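Local coordinates for putative ABC transporter amino acid-binding protein (Sinorhizobium meliloti, PDB 2Q88) that binds the compatible solute ectoine, and probably hands it to an ABC transporter for uptake in osmoprotection, at residues 80-85 with 90-95; 94-99 with 229-234; 117-122 with 146-151. All blocks are in the same frame, centred on the assembly; numbering follows the deposited sequence.

Contact 1: 80-85 with 90-95. With 4CS ((4S)-2-methyl-1,4,5,6-tetrahydropyrimidine-4-carboxylic acid), chain F.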
loop_
_atom_site.group_PDB
_atom_site.type_symbol
_atom_site.label_atom_id
_atom_site.label_comp_id
_atom_site.label_asym_id
_atom_site.label_seq_id
_atom_site.Cartn_x
_atom_site.Cartn_y
_atom_site.Cartn_z
ATOM N N LEU A 80 -2.838 1.244 -0.648
ATOM C CA LEU A 80 -2.703 2.518 -1.373
ATOM C C LEU A 80 -2.977 3.678 -0.417
ATOM O O LEU A 80 -4.132 4.063 -0.181
ATOM C CB LEU A 80 -3.616 2.564 -2.608
ATOM C CG LEU A 80 -3.378 3.732 -3.578
ATOM C CD1 LEU A 80 -2.130 3.528 -4.436
ATOM C CD2 LEU A 80 -4.598 3.955 -4.447
ATOM N N PHE A 81 -1.901 4.213 0.152
ATOM C CA PHE A 81 -1.984 5.159 1.251
ATOM C C PHE A 81 -2.754 6.425 0.878
ATOM O O PHE A 81 -2.627 6.925 -0.246
ATOM C CB PHE A 81 -0.583 5.555 1.729
ATOM C CG PHE A 81 0.239 4.413 2.287
ATOM C CD1 PHE A 81 -0.292 3.536 3.236
ATOM C CD2 PHE A 81 1.588 4.280 1.929
ATOM C CE1 PHE A 81 0.496 2.501 3.774
ATOM C CE2 PHE A 81 2.377 3.242 2.464
ATOM C CZ PHE A 81 1.823 2.365 3.382
ATOM N N MET A 82 -3.540 6.934 1.828
ATOM C CA MET A 82 -4.334 8.142 1.617
ATOM C C MET A 82 -3.467 9.378 1.593
ATOM O O MET A 82 -2.601 9.551 2.449
ATOM C CB MET A 82 -5.377 8.310 2.716
ATOM C CG MET A 82 -6.362 7.161 2.834
ATOM S SD MET A 82 -7.781 7.673 3.847
ATOM C CE MET A 82 -8.362 6.074 4.363
ATOM N N LYS A 83 -3.735 10.239 0.615
ATOM C CA LYS A 83 -3.066 11.521 0.452
ATOM C C LYS A 83 -4.051 12.466 -0.211
ATOM O O LYS A 83 -4.875 12.028 -1.012
ATOM C CB LYS A 83 -1.855 11.394 -0.473
ATOM C CG LYS A 83 -0.737 10.517 0.021
ATOM C CD LYS A 83 0.091 10.027 -1.154
ATOM C CE LYS A 83 0.972 11.120 -1.704
ATOM N NZ LYS A 83 1.858 10.581 -2.774
ATOM N N PRO A 84 -3.960 13.755 0.096
ATOM C CA PRO A 84 -4.856 14.755 -0.496
ATOM C C PRO A 84 -5.112 14.523 -1.994
ATOM O O PRO A 84 -6.264 14.385 -2.393
ATOM C CB PRO A 84 -4.113 16.061 -0.240
ATOM C CG PRO A 84 -3.441 15.818 1.092
ATOM C CD PRO A 84 -2.999 14.362 1.041
ATOM N N GLU A 85 -4.045 14.422 -2.793
ATOM C CA GLU A 85 -4.139 14.175 -4.247
ATOM C C GLU A 85 -4.910 12.926 -4.633
ATOM O O GLU A 85 -5.664 12.933 -5.602
ATOM C CB GLU A 85 -2.754 14.102 -4.893
ATOM C CG GLU A 85 -1.676 13.528 -3.986
ATOM C CD GLU A 85 -1.034 14.611 -3.142
ATOM O OE1 GLU A 85 -1.303 14.662 -1.927
ATOM O OE2 GLU A 85 -0.273 15.429 -3.707
ATOM N N VAL A 90 -10.413 9.495 -5.837
ATOM C CA VAL A 90 -11.155 8.288 -5.457
ATOM C C VAL A 90 -12.003 8.507 -4.203
ATOM O O VAL A 90 -11.794 9.473 -3.469
ATOM C CB VAL A 90 -10.194 7.095 -5.191
ATOM C CG1 VAL A 90 -9.405 6.760 -6.433
ATOM C CG2 VAL A 90 -9.247 7.409 -4.040
ATOM N N ALA A 91 -12.952 7.605 -3.965
ATOM C CA ALA A 91 -13.726 7.588 -2.727
ATOM C C ALA A 91 -13.148 6.509 -1.804
ATOM O O ALA A 91 -13.360 5.324 -2.023
ATOM C CB ALA A 91 -15.187 7.303 -3.028
ATOM N N TYR A 92 -12.415 6.950 -0.786
ATOM C CA TYR A 92 -11.758 6.076 0.178
ATOM C C TYR A 92 -12.697 5.651 1.289
ATOM O O TYR A 92 -13.568 6.416 1.714
ATOM C CB TYR A 92 -10.585 6.810 0.829
ATOM C CG TYR A 92 -9.235 6.632 0.161
ATOM C CD1 TYR A 92 -8.586 5.400 0.167
ATOM C CD2 TYR A 92 -8.582 7.719 -0.412
ATOM C CE1 TYR A 92 -7.325 5.244 -0.425
ATOM C CE2 TYR A 92 -7.328 7.581 -1.010
ATOM C CZ TYR A 92 -6.717 6.347 -1.020
ATOM O OH TYR A 92 -5.481 6.217 -1.601
ATOM N N SER A 93 -12.498 4.430 1.773
ATOM C CA SER A 93 -13.083 4.003 3.025
ATOM C C SER A 93 -12.354 4.693 4.169
ATOM O O SER A 93 -11.419 5.447 3.950
ATOM C CB SER A 93 -12.896 2.495 3.194
ATOM O OG SER A 93 -11.534 2.212 3.474
ATOM N N GLN A 94 -12.778 4.407 5.395
ATOM C CA GLN A 94 -12.048 4.814 6.597
ATOM C C GLN A 94 -10.718 4.034 6.679
ATOM O O GLN A 94 -10.547 3.069 5.937
ATOM C CB GLN A 94 -12.945 4.589 7.825
ATOM C CG GLN A 94 -14.119 5.600 7.917
ATOM C CD GLN A 94 -13.665 7.056 8.010
ATOM O OE1 GLN A 94 -12.645 7.367 8.634
ATOM N NE2 GLN A 94 -14.428 7.949 7.393
ATOM N N PRO A 95 -9.772 4.461 7.522
ATOM C CA PRO A 95 -8.434 3.870 7.536
ATOM C C PRO A 95 -8.405 2.403 7.929
ATOM O O PRO A 95 -9.217 1.951 8.735
ATOM C CB PRO A 95 -7.671 4.702 8.572
ATOM C CG PRO A 95 -8.489 5.910 8.820
ATOM C CD PRO A 95 -9.906 5.537 8.518
HETATM O O 4CS F . 2.089 4.430 -2.695
HETATM C C 4CS F . 1.703 3.661 -1.815
HETATM O OXT 4CS F . 0.534 3.716 -1.414
HETATM C CA 4CS F . 2.673 2.661 -1.199
HETATM C CB 4CS F . 3.612 2.037 -2.213
HETATM C CAD 4CS F . 4.579 1.085 -1.502
HETATM N NAG 4CS F . 3.804 0.076 -0.734
HETATM C CAI 4CS F . 2.523 0.363 -0.238
HETATM C CAA 4CS F . 1.732 -0.701 0.542
HETATM N N 4CS F . 1.932 1.612 -0.474
#
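The ring of Tyr92 is sandwiched between two aliphatic groups. Met82 CG sits almost exactly over the centre of one face, 3.7 Å from the ring centroid, a CH-pi contact. Met82 SD follows over the same face, 4.4 Å from the centroid, as a Met-aromatic contact. Val90 CG2 lies against the opposite face, toward the rim. At the ring edge, Leu80 O accepts a hydrogen bond of 2.9 Å from Tyr92 OH. The hydroxyl stands above the carbonyl plane of Leu80, 55° out of it.

The protein has the two-lobed fold of family 3 solute-binding proteins, and Leu80 and Phe81 belong to its ectoine pocket. Phe81 N donates to the ectoine carboxylate atom OXT at 2.9 Å, with an N-H...acceptor angle of 161°. Phe81 CE2 lies 3.4 Å from ectoine N, so the ring borders the ligand. Tyr92 OH holds the carbonyl end of the Leu80-Phe81 peptide, whose N-H end binds the ligand. Arg86 bonds both Phe81 O and ectoine.

Beyond CG the Met82 chain is extended, chi2 -165°, carrying its sulfur and methyl along Tyr92 toward Pro95. Met82 CE ends 3.1 Å from Ser93 O, a buried oxygen without a polar partner.

Contact 2: 94-99 with 229-234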
loop_
_atom_site.group_PDB
_atom_site.type_symbol
_atom_site.label_atom_id
_atom_site.label_comp_id
_atom_site.label_asym_id
_atom_site.label_seq_id
_atom_site.Cartn_x
_atom_site.Cartn_y
_atom_site.Cartn_z
ATOM N N GLN A 94 -12.778 4.407 5.395
ATOM C CA GLN A 94 -12.048 4.814 6.597
ATOM C C GLN A 94 -10.718 4.034 6.679
ATOM O O GLN A 94 -10.547 3.069 5.937
ATOM C CB GLN A 94 -12.945 4.589 7.825
ATOM C CG GLN A 94 -14.119 5.600 7.917
ATOM C CD GLN A 94 -13.665 7.056 8.010
ATOM O OE1 GLN A 94 -12.645 7.367 8.634
ATOM N NE2 GLN A 94 -14.428 7.949 7.393
ATOM N N PRO A 95 -9.772 4.461 7.522
ATOM C CA PRO A 95 -8.434 3.870 7.536
ATOM C C PRO A 95 -8.405 2.403 7.929
ATOM O O PRO A 95 -9.217 1.951 8.735
ATOM C CB PRO A 95 -7.671 4.702 8.572
ATOM C CG PRO A 95 -8.489 5.910 8.820
ATOM C CD PRO A 95 -9.906 5.537 8.518
ATOM N N ILE A 96 -7.461 1.670 7.345
ATOM C CA ILE A 96 -7.322 0.237 7.594
ATOM C C ILE A 96 -5.897 -0.141 7.975
ATOM O O ILE A 96 -5.658 -0.594 9.103
ATOM C CB ILE A 96 -7.797 -0.593 6.359
ATOM C CG1 ILE A 96 -9.278 -0.318 6.069
ATOM C CG2 ILE A 96 -7.563 -2.090 6.609
ATOM C CD1 ILE A 96 -9.826 -0.919 4.773
ATOM N N LEU A 97 -4.961 0.024 7.035
ATOM C CA LEU A 97 -3.558 -0.387 7.224
ATOM C C LEU A 97 -2.615 0.804 7.322
ATOM O O LEU A 97 -2.464 1.574 6.372
ATOM C CB LEU A 97 -3.089 -1.297 6.093
ATOM C CG LEU A 97 -3.924 -2.544 5.767
ATOM C CD1 LEU A 97 -3.180 -3.373 4.734
ATOM C CD2 LEU A 97 -4.150 -3.384 7.018
ATOM N N CYS A 98 -1.979 0.932 8.475
ATOM C CA CYS A 98 -1.081 2.045 8.770
ATOM C C CYS A 98 0.363 1.571 8.802
ATOM O O CYS A 98 0.640 0.486 9.294
ATOM C CB CYS A 98 -1.457 2.659 10.121
ATOM S SG CYS A 98 -3.111 3.377 10.137
ATOM N N ASP A 99 1.281 2.371 8.263
ATOM C CA ASP A 99 2.705 2.038 8.335
ATOM C C ASP A 99 3.610 3.231 8.076
ATOM O O ASP A 99 3.221 4.199 7.412
ATOM C CB ASP A 99 3.071 0.910 7.359
ATOM C CG ASP A 99 4.207 0.023 7.888
ATOM O OD1 ASP A 99 4.583 0.145 9.075
ATOM O OD2 ASP A 99 4.787 -0.830 7.201
ATOM N N GLY A 229 -13.700 -6.099 17.353
ATOM C CA GLY A 229 -12.340 -6.595 17.530
ATOM C C GLY A 229 -11.919 -7.540 16.420
ATOM O O GLY A 229 -10.776 -8.017 16.393
ATOM N N GLU A 230 -12.836 -7.811 15.494
ATOM C CA GLU A 230 -12.543 -8.708 14.384
ATOM C C GLU A 230 -11.534 -8.087 13.417
ATOM O O GLU A 230 -10.716 -8.791 12.834
ATOM C CB GLU A 230 -13.829 -9.103 13.660
ATOM C CG GLU A 230 -13.659 -10.185 12.597
ATOM C CD GLU A 230 -13.215 -11.535 13.159
ATOM O OE1 GLU A 230 -13.508 -11.848 14.338
ATOM O OE2 GLU A 230 -12.581 -12.299 12.399
ATOM N N PHE A 231 -11.606 -6.764 13.264
ATOM C CA PHE A 231 -10.618 -5.977 12.512
ATOM C C PHE A 231 -9.187 -6.285 12.968
ATOM O O PHE A 231 -8.344 -6.666 12.153
ATOM C CB PHE A 231 -10.972 -4.484 12.635
ATOM C CG PHE A 231 -9.960 -3.531 12.039
ATOM C CD1 PHE A 231 -9.778 -3.436 10.662
ATOM C CD2 PHE A 231 -9.238 -2.684 12.865
ATOM C CE1 PHE A 231 -8.858 -2.528 10.124
ATOM C CE2 PHE A 231 -8.312 -1.771 12.340
ATOM C CZ PHE A 231 -8.128 -1.693 10.968
ATOM N N ALA A 232 -8.933 -6.159 14.272
ATOM C CA ALA A 232 -7.626 -6.470 14.844
ATOM C C ALA A 232 -7.235 -7.923 14.605
ATOM O O ALA A 232 -6.085 -8.199 14.303
ATOM C CB ALA A 232 -7.584 -6.137 16.340
ATOM N N LYS A 233 -8.193 -8.840 14.705
ATOM C CA LYS A 233 -7.903 -10.275 14.524
ATOM C C LYS A 233 -7.427 -10.568 13.103
ATOM O O LYS A 233 -6.641 -11.492 12.886
ATOM C CB LYS A 233 -9.121 -11.152 14.859
ATOM C CG LYS A 233 -9.485 -11.191 16.325
ATOM C CD LYS A 233 -8.260 -11.412 17.208
ATOM C CE LYS A 233 -8.663 -11.693 18.646
ATOM N NZ LYS A 233 -9.421 -10.560 19.217
ATOM N N ILE A 234 -7.897 -9.776 12.140
ATOM C CA ILE A 234 -7.508 -9.979 10.745
ATOM C C ILE A 234 -6.131 -9.371 10.444
ATOM O O ILE A 234 -5.259 -10.049 9.886
ATOM C CB ILE A 234 -8.589 -9.432 9.774
ATOM C CG1 ILE A 234 -9.851 -10.306 9.830
ATOM C CG2 ILE A 234 -8.043 -9.368 8.349
ATOM C CD1 ILE A 234 -11.080 -9.649 9.188
#
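Phe231 reaches from the short helix 230-235 to Ile96, on the segment 94-99 that leads into strand 98-106, within one lobe of the solute-binding fold. The edge of the phenyl ring makes the contact. Phe231 CE1 lies 3.8 Å from Ile96 CG2, and this methyl is in the ring plane. Ile96 O also approaches the edge near that plane, 3.3 Å from Phe231 CZ. The carbonyl oxygen thus faces the weakly positive rim of the ring. Phe231 CG is anti to the backbone N, chi1 174°, which sends the ring out from the helix toward Ile96. An alanine in place of Phe231 would probably open a gap beside Ile96 CG2 and take the aromatic rim away from Ile96 O.

The next shell holds both partners. Ala242 and Ala245 of helix 242-246 touch the ring, and Leu222 of helix 212-228 packs on Ile96. Lys226 joins both segments: it makes a cation-pi contact with the Phe231 ring, and its NZ is hydrogen-bonded to Pro95 O.

Contact 3: 117-122 with 146-151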
loop_
_atom_site.group_PDB
_atom_site.type_symbol
_atom_site.label_atom_id
_atom_site.label_comp_id
_atom_site.label_asym_id
_atom_site.label_seq_id
_atom_site.Cartn_x
_atom_site.Cartn_y
_atom_site.Cartn_z
ATOM N N LYS A 117 16.168 13.392 2.233
ATOM C CA LYS A 117 17.065 14.536 2.028
ATOM C C LYS A 117 18.510 14.087 1.845
ATOM O O LYS A 117 19.229 14.626 1.016
ATOM C CB LYS A 117 16.962 15.505 3.203
ATOM C CG LYS A 117 17.626 16.853 2.965
ATOM C CD LYS A 117 17.344 17.793 4.121
ATOM C CE LYS A 117 18.282 17.525 5.280
ATOM N NZ LYS A 117 19.692 17.825 4.925
ATOM N N ASP A 118 18.924 13.087 2.616
ATOM C CA ASP A 118 20.282 12.556 2.528
ATOM C C ASP A 118 20.574 12.036 1.125
ATOM O O ASP A 118 21.688 12.175 0.618
ATOM C CB ASP A 118 20.471 11.443 3.551
ATOM C CG ASP A 118 20.626 11.966 4.964
ATOM O OD1 ASP A 118 20.955 13.157 5.129
ATOM O OD2 ASP A 118 20.443 11.262 5.977
ATOM N N ILE A 119 19.555 11.454 0.498
ATOM C CA ILE A 119 19.671 10.942 -0.858
ATOM C C ILE A 119 19.754 12.086 -1.850
ATOM O O ILE A 119 20.547 12.035 -2.790
ATOM C CB ILE A 119 18.474 10.025 -1.211
ATOM C CG1 ILE A 119 18.346 8.880 -0.195
ATOM C CG2 ILE A 119 18.638 9.447 -2.631
ATOM C CD1 ILE A 119 17.014 8.156 -0.287
ATOM N N ALA A 120 18.936 13.121 -1.636
ATOM C CA ALA A 120 18.957 14.291 -2.505
ATOM C C ALA A 120 20.318 14.986 -2.464
ATOM O O ALA A 120 20.814 15.450 -3.492
ATOM C CB ALA A 120 17.852 15.257 -2.120
ATOM N N ASP A 121 20.914 15.033 -1.276
ATOM C CA ASP A 121 22.204 15.708 -1.036
ATOM C C ASP A 121 23.437 15.038 -1.665
ATOM O O ASP A 121 24.460 15.689 -1.874
ATOM C CB ASP A 121 22.434 15.843 0.469
ATOM C CG ASP A 121 21.502 16.855 1.128
ATOM O OD1 ASP A 121 20.930 17.718 0.425
ATOM O OD2 ASP A 121 21.291 16.869 2.357
ATOM N N ASN A 122 23.348 13.741 -1.932
ATOM C CA ASN A 122 24.456 12.980 -2.513
ATOM C C ASN A 122 24.146 12.692 -3.979
ATOM O O ASN A 122 23.236 11.926 -4.259
ATOM C CB ASN A 122 24.638 11.668 -1.725
ATOM C CG ASN A 122 25.785 10.819 -2.235
ATOM O OD1 ASN A 122 26.240 10.979 -3.368
ATOM N ND2 ASN A 122 26.265 9.906 -1.390
ATOM N N ARG A 146 14.764 13.238 -10.943
ATOM C CA ARG A 146 14.017 12.119 -11.532
ATOM C C ARG A 146 14.933 10.959 -11.930
ATOM O O ARG A 146 14.590 9.797 -11.721
ATOM C CB ARG A 146 13.202 12.605 -12.745
ATOM C CG ARG A 146 12.427 11.526 -13.487
ATOM C CD ARG A 146 11.225 10.982 -12.731
ATOM N NE ARG A 146 11.551 9.786 -11.950
ATOM C CZ ARG A 146 10.642 9.035 -11.335
ATOM N NH1 ARG A 146 9.362 9.371 -11.395
ATOM N NH2 ARG A 146 11.007 7.956 -10.655
ATOM N N ASP A 147 16.109 11.277 -12.467
ATOM C CA ASP A 147 17.017 10.240 -12.953
ATOM C C ASP A 147 17.743 9.449 -11.849
ATOM O O ASP A 147 18.400 8.447 -12.136
ATOM C CB ASP A 147 17.982 10.785 -14.016
ATOM C CG ASP A 147 18.914 11.873 -13.488
ATOM O OD1 ASP A 147 18.936 12.165 -12.272
ATOM O OD2 ASP A 147 19.677 12.509 -14.245
ATOM N N ARG A 148 17.598 9.886 -10.598
ATOM C CA ARG A 148 18.131 9.141 -9.447
ATOM C C ARG A 148 17.035 8.473 -8.618
ATOM O O ARG A 148 17.320 7.838 -7.602
ATOM C CB ARG A 148 18.980 10.048 -8.548
ATOM C CG ARG A 148 20.199 10.613 -9.230
ATOM C CD ARG A 148 21.309 10.969 -8.274
ATOM N NE ARG A 148 21.225 12.326 -7.733
ATOM C CZ ARG A 148 20.958 12.638 -6.463
ATOM N NH1 ARG A 148 20.689 11.694 -5.560
ATOM N NH2 ARG A 148 20.944 13.915 -6.093
ATOM N N VAL A 149 15.783 8.624 -9.049
ATOM C CA VAL A 149 14.672 7.875 -8.475
ATOM C C VAL A 149 14.293 6.792 -9.480
ATOM O O VAL A 149 13.746 7.081 -10.534
ATOM C CB VAL A 149 13.455 8.763 -8.112
ATOM C CG1 VAL A 149 12.358 7.915 -7.439
ATOM C CG2 VAL A 149 13.869 9.872 -7.180
ATOM N N ILE A 150 14.629 5.551 -9.140
ATOM C CA ILE A 150 14.610 4.446 -10.077
ATOM C C ILE A 150 13.379 3.586 -9.823
ATOM O O ILE A 150 13.185 3.083 -8.723
ATOM C CB ILE A 150 15.901 3.588 -9.907
ATOM C CG1 ILE A 150 17.184 4.446 -9.994
ATOM C CG2 ILE A 150 15.900 2.369 -10.844
ATOM C CD1 ILE A 150 17.328 5.323 -11.248
ATOM N N VAL A 151 12.533 3.429 -10.831
ATOM C CA VAL A 151 11.324 2.624 -10.650
ATOM C C VAL A 151 11.721 1.159 -10.449
ATOM O O VAL A 151 12.563 0.640 -11.185
ATOM C CB VAL A 151 10.367 2.778 -11.839
ATOM C CG1 VAL A 151 9.153 1.868 -11.691
ATOM C CG2 VAL A 151 9.933 4.262 -11.993
#
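Arg148 ties the C-terminal end of helix 116-121 to the 3-10 turn that leads into strand 149-151. Strand 149-151 runs parallel to strand 127-129 in a mixed sheet of the solute-binding fold, and the helix lies ahead of 127-129 in the chain. The guanidinium group of Arg148 meets backbone carbonyls at the C-terminal end of the helix.

Two hydrogen bonds cross the contact. Arg148 NH1 donates to Ile119 O at 2.8 Å, with an N-H...acceptor angle of 162°. Arg148 NH2 donates to Ala120 O at 3.0 Å. Both oxygens lie near the guanidinium plane, at its edge, so the two NH2 groups of the arginine reach neighbouring carbonyls of the last helical turn. Both donors stand well above the carbonyl planes. The positive group at the C-terminal end of the helix is probably favoured by the helix dipole. NH1 has a further acceptor in Ala125 O, which lies between the helix and strand 127-129. The bend of the arginine chain at chi3, -88°, turns the guanidinium toward these carbonyls.

A third carbonyl makes an electrostatic contact. Asn122 O lies over one face of the guanidinium, 3.2 Å from Arg148 CZ. It is 2.9 Å from Arg148 NH1, but the angle is too poor for a hydrogen bond.

Packing adds little. Ile119 CG2 comes within 4.2 Å of Arg148 NH1.

Other polar links lie on each side of the contact. Lys117 NZ forms a salt bridge with Asp121 OD2, one helical turn on. Asn122 OD1 accepts from Asp124 N just past the helix. In the other segment, Arg146 has a salt bridge to Glu136 of helix 134-141. Arg146 NH2 also donates to Val149 O at 2.9 Å, and that oxygen lies in the guanidinium plane.

Contacts 1 and 2 are buried and adjoin each other. They share Gln94 and Pro95, and Phe81 CE1 of contact 1 packs against Leu97 O of contact 2. Both also lean on helix 212-228. Contact 3 is partly buried and lies about 33 Å from contact 2, between centres, on the opposite side of the chain's centre. Contacts 2 and 3 still reach the same mixed sheet. Contact 1 mixes aromatic packing with a buried hydroxyl bond beside the ligand. Contact 2 is an aromatic edge against a methyl and a carbonyl. Contact 3 instead relies on a charged side chain gripping backbone carbonyls, away from the pocket.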